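PDB 2YVT: metallophosphoesterase TT1561-like domain-containing protein from Aquifex aeolicus, which is of unknown function but, as a member of the calcineurin-like metallophosphoesterase superfamily, probably hydrolyses phosphoester bonds with the help of bound metal ions. Local coordinates for residues G26-K31 with G86-K91. Numbering follows the deposited sequence.
Sequences GVIAEK and GELGVK
Ile28 reaches from its helix to segment 86-91 and meets two side chains there, Leu88 and Val90, a compact example of one branched residue joining a helix to the turn that leads into a strand. CG2 of the isoleucine meets Val90 alone, while CD1 touches both residues. The CG2 methyl lies 3.6 Å from CG2 of Val90, the closest approach between the segments. The longer arm ends at CD1, which stands 3.9 Å from CD1 of Leu88 and is also 4.1 Å from CG2 of Val90, so this valine methyl faces both arms. The torsions account for the spread: CG2 of Ile28 is anti to its backbone N, while CG1 lies beside that nitrogen (chi1 -70°), and an extended chi2 of 163° carries CD1 outward. Ile28 and Leu88 cross at about a right angle, the CD1 tip of the isoleucine lying against the flank of the leucine between its CB and CD1, whereas Ile28 and Val90 meet at a slant. No hydrogen bond links the segments; the contact is wholly apolar and small, burying 130 Å² in total.

The backbone's shape brings the two residues to one side. A type I turn runs from Gly86 to Gly89, with Gly89 N hydrogen-bonded to Gly86 O at 2.9 Å, and Gly89 takes positive phi (80°) between Leu88 and Val90, whose CB atoms both point toward segment 26-31. Asn119 ND2 hydrogen-bonds to the carbonyl oxygens of Gly86 and Val90, linking the start of the turn to the residue just after it. Ile28 also touches Leu9 of strand 7-12, while Leu88 packs against Leu24 and Lys25 of helix 21-31 and Leu36 of strand 35-39, placing the contact where helix 21-31 and the lead-in to strand 91-95 meet beside the six-stranded mixed sheet.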
loop_
_atom_site.group_PDB
_atom_site.type_symbol
_atom_site.label_atom_id
_atom_site.label_comp_id
_atom_site.label_asym_id
_atom_site.label_seq_id
_atom_site.Cartn_x
_atom_site.Cartn_y
_atom_site.Cartn_z
ATOM N N GLY A 26 11.404 4.984 -16.618
ATOM C CA GLY A 26 11.342 4.536 -18.010
ATOM C C GLY A 26 9.970 4.011 -18.394
ATOM O O GLY A 26 9.448 4.340 -19.466
ATOM N N VAL A 27 9.381 3.207 -17.507
ATOM C CA VAL A 27 8.047 2.649 -17.742
ATOM C C VAL A 27 7.019 3.776 -17.800
ATOM O O VAL A 27 6.136 3.778 -18.652
ATOM C CB VAL A 27 7.659 1.597 -16.665
ATOM C CG1 VAL A 27 6.203 1.152 -16.818
ATOM C CG2 VAL A 27 8.593 0.405 -16.741
ATOM N N ILE A 28 7.153 4.742 -16.895
ATOM C CA ILE A 28 6.256 5.897 -16.866
ATOM C C ILE A 28 6.317 6.668 -18.193
ATOM O O ILE A 28 5.277 7.037 -18.743
ATOM C CB ILE A 28 6.544 6.801 -15.638
ATOM C CG1 ILE A 28 6.105 6.092 -14.348
ATOM C CG2 ILE A 28 5.843 8.159 -15.769
ATOM C CD1 ILE A 28 6.700 6.687 -13.092
ATOM N N ALA A 29 7.524 6.868 -18.717
ATOM C CA ALA A 29 7.716 7.552 -20.001
ATOM C C ALA A 29 7.087 6.782 -21.164
ATOM O O ALA A 29 6.424 7.369 -22.024
ATOM C CB ALA A 29 9.201 7.791 -20.261
ATOM N N GLU A 30 7.290 5.467 -21.172
ATOM C CA GLU A 30 6.799 4.599 -22.238
ATOM C C GLU A 30 5.275 4.454 -22.213
ATOM O O GLU A 30 4.615 4.543 -23.255
ATOM C CB GLU A 30 7.467 3.222 -22.145
ATOM C CG GLU A 30 6.989 2.216 -23.193
ATOM C CD GLU A 30 7.388 0.779 -22.885
ATOM O OE1 GLU A 30 7.697 0.460 -21.711
ATOM O OE2 GLU A 30 7.383 -0.037 -23.830
ATOM N N LYS A 31 4.722 4.246 -21.020
ATOM C CA LYS A 31 3.324 3.830 -20.885
ATOM C C LYS A 31 2.354 4.934 -20.452
ATOM O O LYS A 31 1.138 4.762 -20.546
ATOM C CB LYS A 31 3.219 2.610 -19.969
ATOM C CG LYS A 31 3.965 1.379 -20.503
ATOM C CD LYS A 31 3.616 0.111 -19.728
ATOM C CE LYS A 31 4.428 -1.095 -20.216
ATOM N NZ LYS A 31 4.029 -1.552 -21.586
ATOM N N GLY A 86 8.076 11.853 -5.883
ATOM C CA GLY A 86 7.508 13.130 -6.327
ATOM C C GLY A 86 8.079 13.597 -7.658
ATOM O O GLY A 86 7.337 14.028 -8.544
ATOM N N GLU A 87 9.397 13.474 -7.803
ATOM C CA GLU A 87 10.097 13.886 -9.026
ATOM C C GLU A 87 9.723 13.081 -10.277
ATOM O O GLU A 87 10.043 13.491 -11.393
ATOM C CB GLU A 87 11.609 13.865 -8.802
ATOM C CG GLU A 87 12.065 14.983 -7.874
ATOM C CD GLU A 87 13.570 15.114 -7.772
ATOM O OE1 GLU A 87 14.298 14.315 -8.403
ATOM O OE2 GLU A 87 14.027 16.031 -7.059
ATOM N N LEU A 88 9.047 11.945 -10.100
ATOM C CA LEU A 88 8.537 11.196 -11.251
ATOM C C LEU A 88 7.401 11.956 -11.941
ATOM O O LEU A 88 7.096 11.706 -13.114
ATOM C CB LEU A 88 8.074 9.794 -10.840
ATOM C CG LEU A 88 9.174 8.882 -10.290
ATOM C CD1 LEU A 88 8.548 7.588 -9.786
ATOM C CD2 LEU A 88 10.214 8.610 -11.375
ATOM N N GLY A 89 6.764 12.854 -11.188
ATOM C CA GLY A 89 5.839 13.850 -11.746
ATOM C C GLY A 89 4.426 13.399 -12.063
ATOM O O GLY A 89 3.670 14.145 -12.682
ATOM N N VAL A 90 4.069 12.182 -11.652
ATOM C CA VAL A 90 2.739 11.610 -11.897
ATOM C C VAL A 90 1.833 11.842 -10.682
ATOM O O VAL A 90 2.318 11.898 -9.552
ATOM C CB VAL A 90 2.857 10.068 -12.141
ATOM C CG1 VAL A 90 1.561 9.488 -12.707
ATOM C CG2 VAL A 90 4.035 9.749 -13.057
ATOM N N LYS A 91 0.524 11.995 -10.901
ATOM C CA LYS A 91 -0.423 11.927 -9.782
ATOM C C LYS A 91 -0.216 10.585 -9.088
ATOM O O LYS A 91 -0.266 9.541 -9.730
ATOM C CB LYS A 91 -1.873 12.053 -10.263
ATOM C CG LYS A 91 -2.908 11.925 -9.138
ATOM C CD LYS A 91 -2.888 13.136 -8.208
ATOM C CE LYS A 91 -3.653 12.869 -6.916
ATOM N NZ LYS A 91 -2.747 12.331 -5.839
#